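Local coordinates for putative uncharacterized protein (Pyrococcus furiosus, PDB 3V68), which is of unknown function but probably binds double-stranded DNA, and carries two copies of the DUF2666 domain, at residues Thr140-Gly144 with Ser145-Val149; Asn171-Ala174 with Val175-Lys179; Glu207-Gln210 with Leu211-Phe215. One frame throughout, in Å; residues are numbered along the deposited sequence.

Contact 1 closes a beta hairpin at the surface, whereas contacts 2 and 3 lie within single helices, as contacts between successive turns, both partly buried. Contact 2 lies closest to the centre of the chain, about 10 Å from it between centres; contacts 1 and 3 lie about 20 and 22 Å out. Contacts 1 and 2 touch: strand 146-153 packs on helix 160-181, where Trp146 NE1 packs 3.6 Å from Lys177 CE and the lysine also makes a cation-pi pair with the indole. Contact 3, on helix 202-213, touches neither. The chemistry changes accordingly: cross-strand bonds and an indole face in contact 1, aliphatic groups against carbonyls in contact 2, a polar pair at the surface beside buried apolar groups in contact 3.

Contact 1 of 3, residues Thr140-Gly144 with Ser145-Val149; sequences TARYG and SWIVV
Thr140-Tyr143 and Trp146-Val149 pair antiparallel, their axes 4.6 Å apart at closest approach, and a type II' turn from Tyr143 to Trp146 joins them. Ala141 with Val148 and Tyr143 with Trp146 are the hydrogen-bonded pairs. Next to the turn, Tyr143 and Trp146 exchange both N-H...O bonds, Tyr143 N to Trp146 O at 2.9 Å. Gly144 suits the corner because its phi is positive (61°), as a type II' turn requires at this position.

Trp146 carries CG anti to its backbone N (chi1 176°), which swings the indole across to the partner strand. Ala141 CB lies 3.6 Å from Trp146 CH2, above the six-membered ring but nearer its edge than its centre, a CH-pi contact. The small methyl allows the flat ring to come this close. Tyr143 CB stands at the ring edge, 4.1 Å from Trp146 CE3. On the opposite face of the sheet, the side chains of Arg142 and Ile147 cross at a slant, with Arg142 CG 4.1 Å from Ile147 CD1.

Strand 136-143 lies between strands 5-12 and 146-153, with Ala141 also touching Leu6. The tryptophan face turns to helix 160-181, where Trp146 meets Phe181 edge-to-face.

Contact 2 of 3, residues Asn171-Ala174 with Val175-Lys179; sequences NETA and VNKIK
Val175, Asn176, Lys177 and Ile178 each give their backbone N-H to the carbonyl four residues back, on Asn171, Glu172, Thr173 and Ala174, in regular alpha-helical bonds, Val175 N to Asn171 O measuring 2.9 Å; Lys177 N adds a weak one to Ala174 O.

The side chains of the second turn settle on these same carbonyls. Val175 holds CG2 anti to its carbonyl carbon and beside its own N, which aims that methyl back along the helix to within 3.3 Å of Asn171 O. The Asn171 side chain, its CG anti to the backbone N (chi1 -177°), crosses the valine at an angle, and Val175 CG2 is 4.1 Å from Asn171 ND2. The beta-branched valine therefore covers a carbonyl with one methyl while lying against the amide. Ile178 repeats the pattern one turn round: its CG1 comes to 3.1 Å from Ala174 O, and its CD1 folds over the same oxygen at 3.4 Å. Lys177 lays CB and CG along Thr173 O, then bends at its next two bonds to bring NZ into a salt bridge with Asp180.

Polar groups on this turn find partners beyond it. Thr173 OG1 bonds to Lys150 NZ of strand 146-153, and Glu172 OE1 to Ser241 OG.

Ala174 suits a close helix-helix approach, since its methyl touches Ser37 of helix 26-43, and Ile178 fills the same side with Leu33 while also meeting Phe220 and Tyr224 of helix 219-231. This is the pattern of an amphipathic helix packed between other helices and a sheet, with Ala174 and Ile178 facing neighbouring helices, Thr173 facing the strands and Asn176 facing solvent.

Contact 3 of 3, residues Glu207-Gln210 with Leu211-Phe215; sequences EIVQ and LFREF
Gln210 sends CG anti to its backbone N (chi1 -176°) and bends at the next bond, while Glu214 places CG beside its own N (chi1 -67°) and runs extended beyond it; together these torsions bring the amide and the carboxylate together one turn apart. Gln210 NE2 bonds to Glu214 OE1 at 2.9 Å in a nearly straight line. The acceptor lies close to the amide plane, yet the donor comes from above the carboxylate, the two planes being 75° apart. A long, uncharged donor and a long anionic acceptor suit this surface edge, since both can span the turn. Glu214 CG also rests 3.4 Å from Gln210 O, the carbonyl that accepts Glu214 N. Shortening Glu214 to an alanine would probably leave Gln210 NE2 without its carboxylate mate and its amide free to turn.

On another side of the helix, Val209 and Arg213 run alongside each other in the same direction. Val209 CG1 is 3.8 Å from Arg213 NE, and Arg213 CG passes Val209 O at 3.3 Å, so the arginine's first methylenes rest on that carbonyl. Phe212 CB lies 3.4 Å from Val209 O, and the same oxygen sits at the ring edge, in its plane, 4.0 Å from Phe212 CD2. Leu211 packs its CB against the carbonyls of Glu207 and Ile208. Phe215 N bonds to Phe212 O at 3.0 Å.

Helix 202-213 is wedged among three others. Val209 packs on Leu66 and Leu70 of helix 66-73, and Phe212 on Ala225 and Ala226 of helix 219-231. Tyr192, at the end of helix 186-192, bonds through its hydroxyl to Leu211 O and meets the Phe215 ring edge-to-face.

Contact 1 of 3, residues Thr140-Gly144 with Ser145-Val149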
loop_
_atom_site.group_PDB
_atom_site.type_symbol
_atom_site.label_atom_id
_atom_site.label_comp_id
_atom_site.label_asym_id
_atom_site.label_seq_id
_atom_site.Cartn_x
_atom_site.Cartn_y
_atom_site.Cartn_z
ATOM N N THR A 140 15.266 -3.913 6.773
ATOM C CA THR A 140 16.419 -4.729 6.422
ATOM C C THR A 140 16.016 -6.191 6.438
ATOM O O THR A 140 15.480 -6.685 7.435
ATOM C CB THR A 140 17.608 -4.473 7.382
ATOM O OG1 THR A 140 18.028 -3.112 7.264
ATOM C CG2 THR A 140 18.786 -5.378 7.052
ATOM N N ALA A 141 16.254 -6.866 5.318
ATOM C CA ALA A 141 15.914 -8.271 5.174
ATOM C C ALA A 141 17.044 -9.041 4.522
ATOM O O ALA A 141 17.532 -8.659 3.456
ATOM C CB ALA A 141 14.634 -8.426 4.357
ATOM N N ARG A 142 17.470 -10.115 5.178
ATOM C CA ARG A 142 18.299 -11.122 4.534
ATOM C C ARG A 142 17.843 -12.507 4.976
ATOM O O ARG A 142 17.896 -12.845 6.162
ATOM C CB ARG A 142 19.786 -10.914 4.826
ATOM C CG ARG A 142 20.706 -11.670 3.852
ATOM C CD ARG A 142 20.958 -13.117 4.282
ATOM N NE ARG A 142 21.549 -13.918 3.211
ATOM C CZ ARG A 142 22.198 -15.066 3.390
ATOM N NH1 ARG A 142 22.361 -15.569 4.609
ATOM N NH2 ARG A 142 22.694 -15.713 2.343
ATOM N N TYR A 143 17.383 -13.295 4.010
ATOM C CA TYR A 143 16.919 -14.649 4.270
ATOM C C TYR A 143 17.100 -15.484 3.012
ATOM O O TYR A 143 16.484 -15.210 1.980
ATOM C CB TYR A 143 15.452 -14.647 4.717
ATOM C CG TYR A 143 14.984 -15.981 5.246
ATOM C CD1 TYR A 143 15.469 -16.481 6.452
ATOM C CD2 TYR A 143 14.058 -16.750 4.541
ATOM C CE1 TYR A 143 15.050 -17.711 6.944
ATOM C CE2 TYR A 143 13.629 -17.982 5.029
ATOM C CZ TYR A 143 14.132 -18.455 6.229
ATOM O OH TYR A 143 13.722 -19.668 6.728
ATOM N N GLY A 144 17.950 -16.503 3.108
ATOM C CA GLY A 144 18.345 -17.279 1.942
ATOM C C GLY A 144 19.029 -16.376 0.936
ATOM O O GLY A 144 19.916 -15.598 1.290
ATOM N N SER A 145 18.589 -16.453 -0.315
ATOM C CA SER A 145 19.136 -15.610 -1.376
ATOM C C SER A 145 18.431 -14.253 -1.467
ATOM O O SER A 145 18.813 -13.406 -2.272
ATOM C CB SER A 145 19.074 -16.337 -2.722
ATOM O OG SER A 145 17.740 -16.670 -3.066
ATOM N N TRP A 146 17.410 -14.054 -0.633
ATOM C CA TRP A 146 16.621 -12.822 -0.634
ATOM C C TRP A 146 17.222 -11.758 0.282
ATOM O O TRP A 146 17.312 -11.945 1.499
ATOM C CB TRP A 146 15.167 -13.124 -0.230
ATOM C CG TRP A 146 14.283 -11.909 -0.097
ATOM C CD1 TRP A 146 14.005 -10.986 -1.064
ATOM C CD2 TRP A 146 13.541 -11.508 1.064
ATOM N NE1 TRP A 146 13.147 -10.028 -0.573
ATOM C CE2 TRP A 146 12.850 -10.322 0.731
ATOM C CE3 TRP A 146 13.402 -12.031 2.358
ATOM C CZ2 TRP A 146 12.025 -9.652 1.643
ATOM C CZ3 TRP A 146 12.584 -11.364 3.267
ATOM C CH2 TRP A 146 11.902 -10.187 2.900
ATOM N N ILE A 147 17.630 -10.640 -0.316
ATOM C CA ILE A 147 18.151 -9.506 0.438
ATOM C C ILE A 147 17.532 -8.188 -0.029
ATOM O O ILE A 147 17.526 -7.881 -1.225
ATOM C CB ILE A 147 19.708 -9.424 0.392
ATOM C CG1 ILE A 147 20.203 -8.216 1.196
ATOM C CG2 ILE A 147 20.222 -9.389 -1.046
ATOM C CD1 ILE A 147 21.629 -8.346 1.688
ATOM N N VAL A 148 16.996 -7.433 0.928
ATOM C CA VAL A 148 16.445 -6.103 0.675
ATOM C C VAL A 148 16.901 -5.162 1.785
ATOM O O VAL A 148 16.750 -5.456 2.974
ATOM C CB VAL A 148 14.884 -6.108 0.613
ATOM C CG1 VAL A 148 14.334 -4.676 0.602
ATOM C CG2 VAL A 148 14.390 -6.857 -0.610
ATOM N N VAL A 149 17.477 -4.036 1.393
ATOM C CA VAL A 149 17.830 -3.000 2.349
ATOM C C VAL A 149 17.224 -1.699 1.855
ATOM O O VAL A 149 17.638 -1.159 0.826
ATOM C CB VAL A 149 19.356 -2.880 2.530
ATOM C CG1 VAL A 149 19.705 -1.689 3.402
ATOM C CG2 VAL A 149 19.928 -4.166 3.123
#

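Contact 2 of 3, residues Asn171-Ala174 with Val175-Lys179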
loop_
_atom_site.group_PDB
_atom_site.type_symbol
_atom_site.label_atom_id
_atom_site.label_comp_id
_atom_site.label_asym_id
_atom_site.label_seq_id
_atom_site.Cartn_x
_atom_site.Cartn_y
_atom_site.Cartn_z
ATOM N N ASN A 171 6.495 -1.018 1.207
ATOM C CA ASN A 171 5.207 -1.673 1.058
ATOM C C ASN A 171 5.205 -2.611 -0.147
ATOM O O ASN A 171 4.699 -3.728 -0.068
ATOM C CB ASN A 171 4.090 -0.635 0.922
ATOM C CG ASN A 171 2.718 -1.268 0.838
ATOM O OD1 ASN A 171 1.981 -1.068 -0.140
ATOM N ND2 ASN A 171 2.362 -2.032 1.856
ATOM N N GLU A 172 5.786 -2.153 -1.252
ATOM C CA GLU A 172 5.868 -2.965 -2.463
ATOM C C GLU A 172 6.656 -4.246 -2.234
ATOM O O GLU A 172 6.256 -5.306 -2.697
ATOM C CB GLU A 172 6.443 -2.150 -3.621
ATOM C CG GLU A 172 5.427 -1.172 -4.182
ATOM C CD GLU A 172 6.047 -0.060 -4.996
ATOM O OE1 GLU A 172 7.284 0.125 -4.927
ATOM O OE2 GLU A 172 5.278 0.632 -5.700
ATOM N N THR A 173 7.753 -4.151 -1.486
ATOM C CA THR A 173 8.531 -5.338 -1.137
ATOM C C THR A 173 7.681 -6.322 -0.341
ATOM O O THR A 173 7.665 -7.526 -0.631
ATOM C CB THR A 173 9.790 -4.964 -0.338
ATOM O OG1 THR A 173 10.718 -4.313 -1.214
ATOM C CG2 THR A 173 10.457 -6.202 0.288
ATOM N N ALA A 174 6.972 -5.800 0.655
ATOM C CA ALA A 174 6.128 -6.638 1.496
ATOM C C ALA A 174 5.056 -7.346 0.679
ATOM O O ALA A 174 4.890 -8.554 0.795
ATOM C CB ALA A 174 5.499 -5.821 2.624
ATOM N N VAL A 175 4.348 -6.591 -0.155
ATOM C CA VAL A 175 3.295 -7.144 -1.010
ATOM C C VAL A 175 3.859 -8.184 -1.985
ATOM O O VAL A 175 3.265 -9.247 -2.181
ATOM C CB VAL A 175 2.521 -6.022 -1.758
ATOM C CG1 VAL A 175 1.508 -6.609 -2.738
ATOM C CG2 VAL A 175 1.804 -5.128 -0.765
ATOM N N ASN A 176 5.017 -7.893 -2.570
ATOM C CA ASN A 176 5.664 -8.830 -3.490
ATOM C C ASN A 176 6.053 -10.139 -2.801
ATOM O O ASN A 176 5.872 -11.223 -3.360
ATOM C CB ASN A 176 6.893 -8.182 -4.140
ATOM C CG ASN A 176 7.652 -9.139 -5.049
ATOM O OD1 ASN A 176 7.071 -9.769 -5.929
ATOM N ND2 ASN A 176 8.954 -9.242 -4.838
ATOM N N LYS A 177 6.575 -10.037 -1.583
ATOM C CA LYS A 177 7.174 -11.194 -0.925
ATOM C C LYS A 177 6.212 -12.035 -0.091
ATOM O O LYS A 177 6.468 -13.214 0.130
ATOM C CB LYS A 177 8.399 -10.784 -0.100
ATOM C CG LYS A 177 9.574 -10.272 -0.939
ATOM C CD LYS A 177 10.072 -11.303 -1.966
ATOM C CE LYS A 177 10.676 -12.541 -1.303
ATOM N NZ LYS A 177 11.091 -13.543 -2.322
ATOM N N ILE A 178 5.115 -11.444 0.383
ATOM C CA ILE A 178 4.131 -12.215 1.150
ATOM C C ILE A 178 3.633 -13.426 0.350
ATOM O O ILE A 178 3.504 -14.525 0.895
ATOM C CB ILE A 178 2.948 -11.339 1.653
ATOM C CG1 ILE A 178 3.412 -10.409 2.776
ATOM C CG2 ILE A 178 1.791 -12.208 2.171
ATOM C CD1 ILE A 178 2.476 -9.231 3.028
ATOM N N LYS A 179 3.375 -13.227 -0.940
ATOM C CA LYS A 179 2.908 -14.322 -1.786
ATOM C C LYS A 179 3.944 -15.439 -1.998
ATOM O O LYS A 179 3.579 -16.564 -2.341
ATOM C CB LYS A 179 2.349 -13.808 -3.119
ATOM C CG LYS A 179 3.056 -12.606 -3.701
ATOM C CD LYS A 179 2.545 -12.313 -5.106
ATOM C CE LYS A 179 3.369 -11.230 -5.786
ATOM N NZ LYS A 179 4.780 -11.651 -6.058
#

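Contact 3 of 3, residues Glu207-Gln210 with Leu211-Phe215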
loop_
_atom_site.group_PDB
_atom_site.type_symbol
_atom_site.label_atom_id
_atom_site.label_comp_id
_atom_site.label_asym_id
_atom_site.label_seq_id
_atom_site.Cartn_x
_atom_site.Cartn_y
_atom_site.Cartn_z
ATOM N N GLU A 207 -20.877 -7.900 -10.989
ATOM C CA GLU A 207 -20.406 -9.227 -11.364
ATOM C C GLU A 207 -19.009 -9.546 -10.831
ATOM O O GLU A 207 -18.767 -10.646 -10.331
ATOM C CB GLU A 207 -20.441 -9.390 -12.884
ATOM C CG GLU A 207 -21.851 -9.526 -13.443
ATOM C CD GLU A 207 -21.954 -9.151 -14.912
ATOM O OE1 GLU A 207 -20.916 -8.886 -15.553
ATOM O OE2 GLU A 207 -23.092 -9.115 -15.427
ATOM N N ILE A 208 -18.092 -8.586 -10.932
ATOM C CA ILE A 208 -16.719 -8.859 -10.513
ATOM C C ILE A 208 -16.576 -8.932 -8.989
ATOM O O ILE A 208 -15.786 -9.722 -8.472
ATOM C CB ILE A 208 -15.667 -7.919 -11.187
ATOM C CG1 ILE A 208 -14.279 -8.585 -11.155
ATOM C CG2 ILE A 208 -15.670 -6.512 -10.575
ATOM C CD1 ILE A 208 -13.156 -7.795 -11.817
ATOM N N VAL A 209 -17.365 -8.129 -8.276
ATOM C CA VAL A 209 -17.395 -8.206 -6.814
ATOM C C VAL A 209 -17.917 -9.574 -6.374
ATOM O O VAL A 209 -17.347 -10.207 -5.483
ATOM C CB VAL A 209 -18.230 -7.069 -6.193
ATOM C CG1 VAL A 209 -18.471 -7.320 -4.709
ATOM C CG2 VAL A 209 -17.516 -5.745 -6.379
ATOM N N GLN A 210 -18.984 -10.035 -7.025
ATOM C CA GLN A 210 -19.531 -11.351 -6.737
ATOM C C GLN A 210 -18.506 -12.455 -6.991
ATOM O O GLN A 210 -18.341 -13.359 -6.175
ATOM C CB GLN A 210 -20.805 -11.588 -7.547
ATOM C CG GLN A 210 -21.501 -12.906 -7.240
ATOM C CD GLN A 210 -22.041 -12.987 -5.823
ATOM O OE1 GLN A 210 -22.384 -11.976 -5.209
ATOM N NE2 GLN A 210 -22.123 -14.200 -5.297
ATOM N N LEU A 211 -17.802 -12.361 -8.119
ATOM C CA LEU A 211 -16.748 -13.317 -8.427
ATOM C C LEU A 211 -15.653 -13.304 -7.359
ATOM O O LEU A 211 -15.183 -14.363 -6.930
ATOM C CB LEU A 211 -16.165 -13.065 -9.822
ATOM C CG LEU A 211 -15.166 -14.115 -10.320
ATOM C CD1 LEU A 211 -15.805 -15.491 -10.455
ATOM C CD2 LEU A 211 -14.518 -13.692 -11.634
ATOM N N PHE A 212 -15.269 -12.110 -6.910
ATOM C CA PHE A 212 -14.327 -12.017 -5.807
ATOM C C PHE A 212 -14.851 -12.713 -4.538
ATOM O O PHE A 212 -14.109 -13.437 -3.870
ATOM C CB PHE A 212 -13.956 -10.568 -5.482
ATOM C CG PHE A 212 -13.401 -10.412 -4.097
ATOM C CD1 PHE A 212 -12.067 -10.705 -3.836
ATOM C CD2 PHE A 212 -14.237 -10.056 -3.037
ATOM C CE1 PHE A 212 -11.563 -10.622 -2.546
ATOM C CE2 PHE A 212 -13.742 -9.968 -1.749
ATOM C CZ PHE A 212 -12.399 -10.248 -1.502
ATOM N N ARG A 213 -16.121 -12.481 -4.210
ATOM C CA ARG A 213 -16.698 -13.074 -3.004
ATOM C C ARG A 213 -16.742 -14.596 -3.048
ATOM O O ARG A 213 -16.674 -15.251 -2.011
ATOM C CB ARG A 213 -18.083 -12.502 -2.719
ATOM C CG ARG A 213 -18.072 -11.027 -2.382
ATOM C CD ARG A 213 -19.343 -10.636 -1.658
ATOM N NE ARG A 213 -19.507 -9.189 -1.585
ATOM C CZ ARG A 213 -18.903 -8.400 -0.700
ATOM N NH1 ARG A 213 -18.073 -8.906 0.206
ATOM N NH2 ARG A 213 -19.132 -7.095 -0.727
ATOM N N GLU A 214 -16.830 -15.151 -4.252
ATOM C CA GLU A 214 -16.851 -16.591 -4.442
ATOM C C GLU A 214 -15.461 -17.219 -4.486
ATOM O O GLU A 214 -15.339 -18.446 -4.566
ATOM C CB GLU A 214 -17.619 -16.932 -5.716
ATOM C CG GLU A 214 -19.093 -16.610 -5.613
ATOM C CD GLU A 214 -19.774 -16.507 -6.952
ATOM O OE1 GLU A 214 -21.001 -16.287 -6.962
ATOM O OE2 GLU A 214 -19.089 -16.634 -7.989
ATOM N N PHE A 215 -14.419 -16.386 -4.438
ATOM C CA PHE A 215 -13.050 -16.884 -4.497
ATOM C C PHE A 215 -12.707 -17.639 -3.227
ATOM O O PHE A 215 -12.788 -17.097 -2.123
ATOM C CB PHE A 215 -12.049 -15.749 -4.759
ATOM C CG PHE A 215 -10.605 -16.177 -4.686
ATOM C CD1 PHE A 215 -9.986 -16.788 -5.773
ATOM C CD2 PHE A 215 -9.865 -15.957 -3.528
ATOM C CE1 PHE A 215 -8.646 -17.182 -5.703
ATOM C CE2 PHE A 215 -8.525 -16.340 -3.451
ATOM C CZ PHE A 215 -7.917 -16.959 -4.538
#